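Local coordinates for protein fructose-bisphosphate aldolase class I (Thermoproteus tenax, PDB 1W8S) that is a class I aldolase of the DeoC/LacD family, built as a TIM barrel, that binds 1,6-di-O-phosphono-beta-D-fructofuranose in this structure, at residues T112-S117 and F146-K151; E89-A94 and E120-E125; K17-A22 and A53-V58; R10-R15 and P74-L79. The protein carries 2 engineered substitutions. All blocks are in the same frame, centred on the assembly; numbering follows the deposited sequence.

Contact 1 (T112-S117 and F146-K151); sequences TIYPGS and FPRGGK. Engineered in segment 146-151: Phe146 (natural residue Tyr). With FBP (1,6-di-O-phosphono-beta-D-fructofuranose), chain O.
Phe146 N donates to Ile113 O at 3.0 Å, nearly straight at 167°. Two residues further along each segment, Arg148 N donates to Pro115 O, also at 3.0 Å. These bonds tie the end of strand 108-113 and the turn after it to the loop that follows strand 141-145, its neighbour in the TIM barrel. Arg148 NE forms a salt bridge with Glu155, and NH2 reaches FBP O6P at 2.8 Å in a weak, bent bond. The Arg148 side chain runs alongside Tyr114, pointing the same way, with its guanidinium plane 31° from the ring. Tyr114 CE1 lies 3.5 Å from Arg148 NH1. At the edge of the Tyr114 ring, CD1 meets Phe146 O at 3.2 Å. FBP O2 lies at the edge of the ring of Phe146, an engineered residue (tyrosine in nature), 3.8 Å from CZ. Phe146 CD2 touches Thr112 CG2. Pro115 and Pro147 cross at their CG atoms, 4.2 Å apart. Beyond them, the type II turn from Tyr114 to Ser117 brings Gly116 O to 3.3 Å from Gly150 CA. Arg148 and Lys179, whose NZ also bonds FBP, would together offset the phosphate charge, and Glu155 would partly balance these two close like charges.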
# COMPACT_ATOMS: atom_id res chain seq x y z
N THR E 112 -5.22 19.41 -2.30
CA THR E 112 -5.61 19.56 -0.89
C THR E 112 -4.83 18.67 0.04
O THR E 112 -4.64 17.47 -0.23
CB THR E 112 -7.11 19.31 -0.75
OG1 THR E 112 -7.81 20.32 -1.48
CG2 THR E 112 -7.56 19.53 0.69
N ILE E 113 -4.37 19.25 1.16
CA ILE E 113 -3.80 18.46 2.23
C ILE E 113 -4.58 18.74 3.51
O ILE E 113 -5.10 19.84 3.68
CB ILE E 113 -2.31 18.71 2.43
CG1 ILE E 113 -2.03 20.20 2.74
CG2 ILE E 113 -1.51 18.26 1.22
CD1 ILE E 113 -0.61 20.49 3.17
N TYR E 114 -4.66 17.72 4.37
CA TYR E 114 -5.30 17.83 5.69
C TYR E 114 -4.28 17.48 6.79
O TYR E 114 -4.29 16.37 7.35
CB TYR E 114 -6.52 16.91 5.82
CG TYR E 114 -7.56 17.10 4.76
CD1 TYR E 114 -8.22 18.29 4.61
CD2 TYR E 114 -7.89 16.06 3.88
CE1 TYR E 114 -9.19 18.45 3.60
CE2 TYR E 114 -8.85 16.22 2.87
CZ TYR E 114 -9.49 17.41 2.74
OH TYR E 114 -10.45 17.56 1.77
N PRO E 115 -3.40 18.41 7.10
CA PRO E 115 -2.48 18.24 8.22
C PRO E 115 -3.21 17.86 9.48
O PRO E 115 -4.31 18.37 9.75
CB PRO E 115 -1.80 19.59 8.34
CG PRO E 115 -1.90 20.18 7.00
CD PRO E 115 -3.19 19.68 6.42
N GLY E 116 -2.62 16.94 10.23
CA GLY E 116 -3.23 16.40 11.43
C GLY E 116 -4.00 15.10 11.21
O GLY E 116 -4.14 14.30 12.13
N SER E 117 -4.50 14.88 9.99
CA SER E 117 -5.29 13.69 9.72
C SER E 117 -4.48 12.43 10.02
O SER E 117 -3.26 12.42 9.86
CB SER E 117 -5.75 13.66 8.27
OG SER E 117 -6.41 12.45 8.01
N PHE E 146 -5.57 22.66 4.71
CA PHE E 146 -6.74 22.68 5.60
C PHE E 146 -6.58 21.64 6.68
O PHE E 146 -7.09 20.52 6.55
CB PHE E 146 -8.03 22.35 4.84
CG PHE E 146 -8.39 23.33 3.77
CD1 PHE E 146 -8.40 24.70 4.00
CD2 PHE E 146 -8.75 22.87 2.50
CE1 PHE E 146 -8.76 25.60 3.01
CE2 PHE E 146 -9.09 23.76 1.50
CZ PHE E 146 -9.10 25.14 1.76
N PRO E 147 -5.87 21.99 7.75
CA PRO E 147 -5.74 21.08 8.89
C PRO E 147 -7.07 20.60 9.38
O PRO E 147 -8.01 21.38 9.52
CB PRO E 147 -5.01 21.93 9.96
CG PRO E 147 -4.22 22.92 9.15
CD PRO E 147 -5.06 23.21 7.95
N ARG E 148 -7.16 19.30 9.61
CA ARG E 148 -8.41 18.65 9.92
C ARG E 148 -8.09 17.25 10.36
O ARG E 148 -7.30 16.58 9.71
CB ARG E 148 -9.29 18.57 8.66
CG ARG E 148 -10.70 18.16 8.90
CD ARG E 148 -11.56 18.31 7.67
NE ARG E 148 -11.70 19.73 7.32
CZ ARG E 148 -12.05 20.17 6.11
NH1 ARG E 148 -12.26 19.33 5.12
NH2 ARG E 148 -12.15 21.49 5.89
N GLY E 149 -8.77 16.80 11.42
CA GLY E 149 -8.50 15.51 12.04
C GLY E 149 -7.43 15.69 13.09
O GLY E 149 -7.01 16.82 13.35
N GLY E 150 -7.02 14.59 13.71
CA GLY E 150 -6.05 14.64 14.79
C GLY E 150 -6.46 15.58 15.91
O GLY E 150 -7.59 15.52 16.41
N LYS E 151 -5.55 16.45 16.31
CA LYS E 151 -5.80 17.36 17.41
C LYS E 151 -6.57 18.61 16.97
O LYS E 151 -6.83 19.48 17.80
CB LYS E 151 -4.48 17.85 18.03
CG LYS E 151 -3.52 16.78 18.53
CD LYS E 151 -2.23 17.47 19.00
CE LYS E 151 -1.26 16.49 19.67
NZ LYS E 151 -0.68 15.51 18.73
P1 FBP O . -15.68 28.43 -1.09
O1P FBP O . -17.05 28.05 -1.52
O2P FBP O . -15.33 29.94 -1.24
O3P FBP O . -15.37 28.04 0.35
O1 FBP O . -14.68 27.64 -2.05
C1 FBP O . -13.29 27.68 -1.84
C2 FBP O . -12.82 26.29 -1.38
O2 FBP O . -11.40 26.32 -1.08
C3 FBP O . -13.09 25.17 -2.39
O3 FBP O . -12.17 25.10 -3.47
C4 FBP O . -13.04 23.94 -1.48
O4 FBP O . -13.72 22.80 -1.97
C5 FBP O . -13.73 24.47 -0.23
O5 FBP O . -13.48 25.88 -0.18
C6 FBP O . -13.21 23.76 1.01
O6 FBP O . -13.81 24.34 2.16
P2 FBP O . -14.63 23.44 3.22
O4P FBP O . -15.78 24.30 3.70
O5P FBP O . -15.05 22.13 2.56
O6P FBP O . -13.79 23.21 4.49

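Contact 2 (E89-A94 and E120-E125); sequences EPVSVA and EWKMFE
Met123 reaches from the first turn of helix 120-137 to the extended chain of Val91 and Ser92. This is a helix-to-loop contact in a TIM barrel: segment 89-94 ends in a short, weakly bonded strand at about 93-94, antiparallel to strand 75-81. At the start of the helix, Glu120 faces the assembly, and its OE1 makes a hydrogen bond with Thr83 OG1 of the second subunit. Next comes Lys122, which projects from the helix toward the other segment. Its CG is anti to the backbone N (chi1 -179°), and further along the chain CD lies 4.0 Å from Val91 CG2. The two side chains cross at a slant. The amino end passes Val93 CG1, with NZ at 4.3 Å. The polar partner of NZ lies outside both segments: it forms a salt bridge with Glu125 of the third subunit. The apolar part of Lys122 therefore serves this contact while its charge joins two chains.

Met123 carries the rest. Its CG sits 3.6 Å from Ser92 O, the acceptor of a hydrogen bond from Asn80 ND2, and 4.3 Å from Val91 CG2. Ser92 N makes a weak hydrogen bond to Met123 SD at 3.7 Å, with an angle of 148°. A bend about the CG-SD bond (chi3 -75°) sets the methyl CE 3.4 Å from Pro90 O.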
# COMPACT_ATOMS: atom_id res chain seq x y z
N GLU E 89 -10.82 9.19 8.70
CA GLU E 89 -9.81 10.23 8.91
C GLU E 89 -9.67 10.91 7.55
O GLU E 89 -9.62 10.23 6.51
CB GLU E 89 -8.49 9.64 9.48
CG GLU E 89 -8.37 9.65 11.05
CD GLU E 89 -8.47 11.02 11.75
OE1 GLU E 89 -7.64 11.89 11.52
OE2 GLU E 89 -9.36 11.26 12.62
N PRO E 90 -9.67 12.24 7.52
CA PRO E 90 -9.76 12.98 6.25
C PRO E 90 -8.65 12.63 5.30
O PRO E 90 -7.50 12.68 5.67
CB PRO E 90 -9.63 14.45 6.68
CG PRO E 90 -10.05 14.46 8.08
CD PRO E 90 -9.67 13.17 8.66
N VAL E 91 -9.02 12.32 4.07
CA VAL E 91 -8.05 11.96 3.07
C VAL E 91 -8.62 12.29 1.70
O VAL E 91 -9.80 12.11 1.45
CB VAL E 91 -7.65 10.48 3.20
CG1 VAL E 91 -8.78 9.59 2.79
CG2 VAL E 91 -6.38 10.18 2.41
N SER E 92 -7.77 12.82 0.84
CA SER E 92 -8.18 13.21 -0.52
C SER E 92 -7.04 12.79 -1.47
O SER E 92 -5.93 13.30 -1.32
CB SER E 92 -8.39 14.71 -0.58
OG SER E 92 -8.92 15.12 -1.85
N VAL E 93 -7.29 11.83 -2.35
CA VAL E 93 -6.24 11.33 -3.25
C VAL E 93 -6.43 11.84 -4.68
O VAL E 93 -7.52 12.19 -5.09
CB VAL E 93 -6.18 9.79 -3.28
CG1 VAL E 93 -5.91 9.23 -1.92
CG2 VAL E 93 -7.42 9.22 -3.83
N ALA E 94 -5.33 11.85 -5.42
CA ALA E 94 -5.35 12.35 -6.78
C ALA E 94 -6.21 11.48 -7.65
O ALA E 94 -6.13 10.25 -7.59
CB ALA E 94 -3.92 12.41 -7.34
N GLU E 120 -2.46 11.91 7.18
CA GLU E 120 -1.57 13.01 6.84
C GLU E 120 -0.49 12.50 5.87
O GLU E 120 -0.27 13.10 4.81
CB GLU E 120 -0.89 13.54 8.13
CG GLU E 120 0.24 14.47 7.94
CD GLU E 120 0.68 15.08 9.28
OE1 GLU E 120 -0.04 15.96 9.79
OE2 GLU E 120 1.73 14.63 9.81
N TRP E 121 0.12 11.40 6.26
CA TRP E 121 1.23 10.71 5.55
C TRP E 121 0.87 10.34 4.11
O TRP E 121 1.72 10.45 3.19
CB TRP E 121 1.68 9.50 6.34
CG TRP E 121 0.66 8.39 6.51
CD1 TRP E 121 -0.19 8.20 7.57
CD2 TRP E 121 0.36 7.34 5.58
NE1 TRP E 121 -0.97 7.08 7.37
CE2 TRP E 121 -0.68 6.55 6.16
CE3 TRP E 121 0.86 6.97 4.34
CZ2 TRP E 121 -1.21 5.43 5.51
CZ3 TRP E 121 0.33 5.86 3.70
CH2 TRP E 121 -0.70 5.11 4.29
N LYS E 122 -0.38 9.93 3.88
CA LYS E 122 -0.80 9.52 2.55
C LYS E 122 -0.81 10.70 1.56
O LYS E 122 -0.33 10.58 0.43
CB LYS E 122 -2.15 8.78 2.60
CG LYS E 122 -2.68 8.27 1.21
CD LYS E 122 -3.84 7.23 1.35
CE LYS E 122 -3.46 5.87 0.67
NZ LYS E 122 -3.16 6.06 -0.80
N MET E 123 -1.30 11.86 2.02
CA MET E 123 -1.32 13.05 1.22
C MET E 123 0.07 13.67 1.05
O MET E 123 0.39 14.06 -0.04
CB MET E 123 -2.35 14.06 1.74
CG MET E 123 -3.78 13.56 1.56
SD MET E 123 -4.96 14.46 2.59
CE MET E 123 -4.62 13.80 4.21
N PHE E 124 0.91 13.67 2.09
CA PHE E 124 2.28 14.17 1.94
C PHE E 124 3.05 13.28 0.94
O PHE E 124 3.77 13.79 0.07
CB PHE E 124 3.01 14.19 3.28
CG PHE E 124 2.49 15.23 4.27
CD1 PHE E 124 1.45 16.11 3.96
CD2 PHE E 124 3.09 15.34 5.51
CE1 PHE E 124 1.01 17.04 4.90
CE2 PHE E 124 2.67 16.28 6.43
CZ PHE E 124 1.62 17.13 6.12
N GLU E 125 2.89 11.97 1.02
CA GLU E 125 3.52 11.07 0.06
C GLU E 125 3.13 11.34 -1.41
O GLU E 125 3.99 11.43 -2.32
CB GLU E 125 3.20 9.62 0.47
CG GLU E 125 3.67 8.58 -0.50
CD GLU E 125 3.43 7.15 -0.01
OE1 GLU E 125 3.05 6.94 1.18
OE2 GLU E 125 3.64 6.24 -0.86

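Contact 3 (K17-A22 and A53-V58); sequences KSIILA and AGFDGV. With FBP (1,6-di-O-phosphono-beta-D-fructofuranose), chain O.
Leu21 and Val58 pair in parallel where barrel strands 18-22 and 57-60 run side by side. Helix 43-53 lies between these strands in the chain, so they are the two ends of a beta-alpha-beta crossover. Leu21 N donates to Gly57 O at 2.8 Å, nearly straight at 172°, and Val58 CA approaches Leu21 O at 3.1 Å. Before the strands meet fully, Asp56 binds both the N-H and the C=O of Ile19, which face the same strand edge. Asp56 N donates to Ile19 O at 2.9 Å, and Asp56 OD2 accepts from Ile19 N at 2.8 Å through its anti lone pair. The first torsion of Asp56 sets CG beside its own backbone N (chi1 -61°), on the Ile19 side.

Phe55 packs beneath Ile19. Methyl CG2 stands 3.5 Å from the ring centroid, only 4° off the normal, a CH-pi contact. Ala53 CB lies over the opposite face, nearer the rim. Ile19 CD1 touches CE1, while Leu21 CB reaches the ring edge at CD2. On the other side of the sheet, Ile20 CD1 folds over Gly57, 3.8 Å from its N. That buried N has no hydrogen-bond partner in the model. At the far end of segment 17-22, Ala22 CB approaches FBP.

Three more bonds reach the carboxylate, four in all. OD1 takes a hydrogen from a water that also donates to Lys17 O, and forms a salt bridge with Arg15 NH1; OD2 also bonds Tyr252 OH. Such a setting would probably keep Asp56 ionised and its orientation fixed.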
# COMPACT_ATOMS: atom_id res chain seq x y z
N LYS E 17 -3.17 41.46 -7.41
CA LYS E 17 -4.01 40.72 -6.48
C LYS E 17 -4.80 39.74 -7.35
O LYS E 17 -4.88 39.93 -8.57
CB LYS E 17 -4.99 41.64 -5.73
CG LYS E 17 -4.38 42.67 -4.77
CD LYS E 17 -3.44 42.03 -3.75
CE LYS E 17 -2.63 43.07 -2.97
NZ LYS E 17 -1.98 42.36 -1.82
N SER E 18 -5.40 38.73 -6.73
CA SER E 18 -6.02 37.65 -7.48
C SER E 18 -7.40 37.28 -6.93
O SER E 18 -7.62 37.29 -5.72
CB SER E 18 -5.08 36.43 -7.47
OG SER E 18 -5.63 35.29 -8.15
N ILE E 19 -8.34 37.02 -7.83
CA ILE E 19 -9.60 36.38 -7.48
C ILE E 19 -9.72 35.15 -8.35
O ILE E 19 -9.68 35.25 -9.57
CB ILE E 19 -10.82 37.28 -7.71
CG1 ILE E 19 -10.71 38.59 -6.94
CG2 ILE E 19 -12.08 36.52 -7.29
CD1 ILE E 19 -11.86 39.53 -7.15
N ILE E 20 -9.89 34.00 -7.71
CA ILE E 20 -10.04 32.73 -8.39
C ILE E 20 -11.41 32.22 -8.07
O ILE E 20 -11.79 32.21 -6.92
CB ILE E 20 -9.00 31.72 -7.87
CG1 ILE E 20 -7.58 32.21 -8.12
CG2 ILE E 20 -9.20 30.39 -8.54
CD1 ILE E 20 -7.30 32.45 -9.52
N LEU E 21 -12.16 31.83 -9.09
CA LEU E 21 -13.50 31.30 -8.89
C LEU E 21 -13.43 29.77 -8.72
O LEU E 21 -13.12 29.02 -9.65
CB LEU E 21 -14.42 31.66 -10.05
CG LEU E 21 -15.91 31.43 -9.81
CD1 LEU E 21 -16.42 32.22 -8.61
CD2 LEU E 21 -16.71 31.79 -11.05
N ALA E 22 -13.71 29.32 -7.50
CA ALA E 22 -13.53 27.94 -7.10
C ALA E 22 -14.80 27.17 -7.44
O ALA E 22 -15.89 27.60 -7.12
CB ALA E 22 -13.27 27.87 -5.62
N ALA E 53 -17.02 38.86 -14.85
CA ALA E 53 -16.64 39.57 -13.64
C ALA E 53 -15.16 40.00 -13.67
O ALA E 53 -14.74 40.81 -12.85
CB ALA E 53 -16.91 38.72 -12.43
N GLY E 54 -14.40 39.46 -14.61
CA GLY E 54 -13.01 39.83 -14.81
C GLY E 54 -12.06 39.12 -13.87
O GLY E 54 -11.00 39.63 -13.58
N PHE E 55 -12.44 37.93 -13.42
CA PHE E 55 -11.62 37.14 -12.49
C PHE E 55 -10.40 36.52 -13.18
O PHE E 55 -10.32 36.45 -14.42
CB PHE E 55 -12.47 36.05 -11.81
CG PHE E 55 -13.50 36.58 -10.81
CD1 PHE E 55 -13.54 37.93 -10.42
CD2 PHE E 55 -14.43 35.73 -10.25
CE1 PHE E 55 -14.47 38.38 -9.50
CE2 PHE E 55 -15.38 36.19 -9.33
CZ PHE E 55 -15.39 37.52 -8.96
N ASP E 56 -9.45 36.04 -12.37
CA ASP E 56 -8.16 35.58 -12.89
C ASP E 56 -8.11 34.12 -13.29
O ASP E 56 -7.21 33.71 -14.02
CB ASP E 56 -7.07 35.79 -11.84
CG ASP E 56 -6.92 37.24 -11.49
OD1 ASP E 56 -6.37 38.00 -12.34
OD2 ASP E 56 -7.36 37.70 -10.41
N GLY E 57 -9.04 33.34 -12.77
CA GLY E 57 -9.02 31.90 -12.97
C GLY E 57 -10.23 31.20 -12.42
O GLY E 57 -11.05 31.81 -11.70
N VAL E 58 -10.32 29.92 -12.76
CA VAL E 58 -11.30 29.00 -12.21
C VAL E 58 -10.56 27.74 -11.71
O VAL E 58 -9.49 27.41 -12.22
CB VAL E 58 -12.33 28.59 -13.29
CG1 VAL E 58 -13.21 29.75 -13.65
CG2 VAL E 58 -11.63 28.06 -14.56
P1 FBP O . -15.68 28.43 -1.09
O1P FBP O . -17.05 28.05 -1.52
O2P FBP O . -15.33 29.94 -1.24
O3P FBP O . -15.37 28.04 0.35
O1 FBP O . -14.68 27.64 -2.05
C1 FBP O . -13.29 27.68 -1.84
C2 FBP O . -12.82 26.29 -1.38
O2 FBP O . -11.40 26.32 -1.08
C3 FBP O . -13.09 25.17 -2.39
O3 FBP O . -12.17 25.10 -3.47
C4 FBP O . -13.04 23.94 -1.48
O4 FBP O . -13.72 22.80 -1.97
C5 FBP O . -13.73 24.47 -0.23
O5 FBP O . -13.48 25.88 -0.18
C6 FBP O . -13.21 23.76 1.01
O6 FBP O . -13.81 24.34 2.16
P2 FBP O . -14.63 23.44 3.22
O4P FBP O . -15.78 24.30 3.70
O5P FBP O . -15.05 22.13 2.56
O6P FBP O . -13.79 23.21 4.49
O HOH W 1 -5.07 40.08 -11.36

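Contact 4 (R10-R15 and P74-L79); sequences RIFARR and PLILKL
Phe12 reaches from the last turn of helix 4-12 to Pro74 and Ile76 at the start of strand 75-81. The contact is apolar, and no hydrogen bond joins the two segments. Phe12 CG lies beside the backbone N (chi1 -65°), and ring atoms CE1 and CZ touch the strand. Ile76 crosses them at a slant. Its CG1 lies 3.5 Å from Phe12 CZ and equally close to CE1. That CG1 is anti to the carbonyl carbon and CD1 is extended (chi2 -179°), which carries CD1 over one ring face. There it makes a CH-pi contact 4.2 Å from the centroid and 22° off the normal. Over the opposite face stands Ile11 CG2, from the same helix. The ring is thus held between two isoleucines, one from each segment.

Pro74 lies beside both helix residues, and each slides past it in the opposite direction. Pro74 CB is 3.5 Å from Phe12 CE1 and 3.8 Å from Ile11 CG2. Leu75 O approaches the ring edge near its plane, 3.9 Å from Phe12 CZ.

Helix 4-12, ahead of the first barrel strand, packs across the N-terminal end of the barrel, with Phe12 directed into it. Phe12 also stacks on Phe8 and touches Ile20 of strand 18-22 and Ala108 of strand 108-113. Ile76 packs on Ile20 too, and on Val59, with strand 75-81 running between strands 57-60 and 108-113.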
# COMPACT_ATOMS: atom_id res chain seq x y z
N ARG E 10 2.09 35.94 -12.62
CA ARG E 10 1.93 36.52 -13.95
C ARG E 10 0.59 36.13 -14.54
O ARG E 10 -0.07 36.94 -15.19
CB ARG E 10 3.03 36.06 -14.91
CG ARG E 10 4.36 36.74 -14.71
CD ARG E 10 5.37 36.45 -15.83
NE ARG E 10 6.27 35.34 -15.46
CZ ARG E 10 6.31 34.15 -16.04
NH1 ARG E 10 7.17 33.23 -15.61
NH2 ARG E 10 5.49 33.86 -17.06
N ILE E 11 0.20 34.88 -14.34
CA ILE E 11 -1.01 34.34 -14.97
C ILE E 11 -2.25 34.70 -14.17
O ILE E 11 -3.26 35.14 -14.75
CB ILE E 11 -0.90 32.80 -15.10
CG1 ILE E 11 0.24 32.44 -16.08
CG2 ILE E 11 -2.25 32.18 -15.59
CD1 ILE E 11 0.60 30.94 -16.08
N PHE E 12 -2.16 34.51 -12.86
CA PHE E 12 -3.31 34.62 -11.96
C PHE E 12 -3.37 35.91 -11.15
O PHE E 12 -4.34 36.14 -10.43
CB PHE E 12 -3.35 33.41 -11.03
CG PHE E 12 -3.61 32.10 -11.74
CD1 PHE E 12 -4.88 31.75 -12.13
CD2 PHE E 12 -2.56 31.25 -12.06
CE1 PHE E 12 -5.10 30.54 -12.79
CE2 PHE E 12 -2.78 30.04 -12.72
CZ PHE E 12 -4.05 29.70 -13.09
N ALA E 13 -2.34 36.75 -11.23
CA ALA E 13 -2.36 38.01 -10.49
C ALA E 13 -1.70 39.14 -11.25
O ALA E 13 -0.86 39.87 -10.73
CB ALA E 13 -1.72 37.84 -9.11
N ARG E 14 -2.09 39.28 -12.50
CA ARG E 14 -1.55 40.34 -13.35
C ARG E 14 -1.80 41.74 -12.80
O ARG E 14 -1.00 42.65 -13.04
CB ARG E 14 -2.12 40.24 -14.75
CG ARG E 14 -3.61 40.45 -14.86
CD ARG E 14 -4.19 40.18 -16.26
NE ARG E 14 -4.69 41.42 -16.81
CZ ARG E 14 -5.96 41.84 -16.79
NH1 ARG E 14 -6.94 41.08 -16.31
NH2 ARG E 14 -6.24 43.04 -17.31
N ARG E 15 -2.90 41.93 -12.08
CA ARG E 15 -3.23 43.24 -11.53
C ARG E 15 -2.66 43.43 -10.12
O ARG E 15 -2.87 44.48 -9.51
CB ARG E 15 -4.74 43.50 -11.56
CG ARG E 15 -5.27 43.78 -12.95
CD ARG E 15 -6.73 43.41 -13.16
NE ARG E 15 -6.95 41.98 -12.99
CZ ARG E 15 -8.12 41.38 -13.22
NH1 ARG E 15 -8.23 40.07 -13.06
NH2 ARG E 15 -9.17 42.08 -13.62
N PRO E 74 -7.88 31.43 -17.30
CA PRO E 74 -6.90 30.44 -16.81
C PRO E 74 -7.47 29.40 -15.85
O PRO E 74 -8.33 29.68 -15.01
CB PRO E 74 -5.86 31.30 -16.12
CG PRO E 74 -5.96 32.66 -16.75
CD PRO E 74 -7.39 32.81 -17.16
N LEU E 75 -6.99 28.17 -15.97
CA LEU E 75 -7.53 27.03 -15.25
C LEU E 75 -6.51 26.51 -14.24
O LEU E 75 -5.36 26.31 -14.59
CB LEU E 75 -7.87 25.94 -16.24
CG LEU E 75 -8.12 24.54 -15.69
CD1 LEU E 75 -9.36 24.51 -14.84
CD2 LEU E 75 -8.22 23.55 -16.84
N ILE E 76 -6.97 26.30 -13.00
CA ILE E 76 -6.27 25.55 -11.98
C ILE E 76 -7.00 24.23 -11.90
O ILE E 76 -8.20 24.19 -11.58
CB ILE E 76 -6.31 26.28 -10.66
CG1 ILE E 76 -5.71 27.68 -10.82
CG2 ILE E 76 -5.56 25.49 -9.58
CD1 ILE E 76 -5.68 28.51 -9.53
N LEU E 77 -6.31 23.15 -12.25
CA LEU E 77 -6.86 21.79 -12.18
C LEU E 77 -6.63 21.23 -10.78
O LEU E 77 -5.49 21.02 -10.33
CB LEU E 77 -6.24 20.93 -13.25
CG LEU E 77 -6.87 19.64 -13.73
CD1 LEU E 77 -7.39 18.80 -12.62
CD2 LEU E 77 -8.00 19.98 -14.67
N LYS E 78 -7.73 21.08 -10.06
CA LYS E 78 -7.77 20.50 -8.73
C LYS E 78 -7.61 18.99 -8.86
O LYS E 78 -8.50 18.32 -9.41
CB LYS E 78 -9.14 20.80 -8.10
CG LYS E 78 -9.37 20.22 -6.72
CD LYS E 78 -8.25 20.56 -5.82
CE LYS E 78 -8.55 20.22 -4.35
NZ LYS E 78 -9.43 19.09 -4.16
N LEU E 79 -6.47 18.47 -8.44
CA LEU E 79 -6.08 17.09 -8.77
C LEU E 79 -6.72 16.03 -7.89
O LEU E 79 -6.96 14.92 -8.35
CB LEU E 79 -4.55 16.88 -8.72
CG LEU E 79 -3.75 17.75 -9.68
CD1 LEU E 79 -2.31 17.73 -9.22
CD2 LEU E 79 -3.86 17.23 -11.08

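Overall arrangement
From the N terminus, helix 4-12 enters contact 4, which closes only when strand 75-81 arrives. Within that long loop, contact 3 joins strands 18-22 and 57-60, two neighbours of the barrel. The two contacts meet directly, Val58 O with Ile76 N and Gly54 O with Arg15 NH1, both probable hydrogen bonds. Strand 75-81 then leads to segment 89-94, which opens contact 2. Segment 112-117 opens contact 1 before segment 120-125 closes contact 2, and segment 146-151 closes contact 1 last. Contacts 1 and 2 therefore cross, and they touch through Ser117 with Pro90 and Tyr114 with Met123. They lie across the chain's centre from contact 3, yet contacts 1 and 3 both reach FBP.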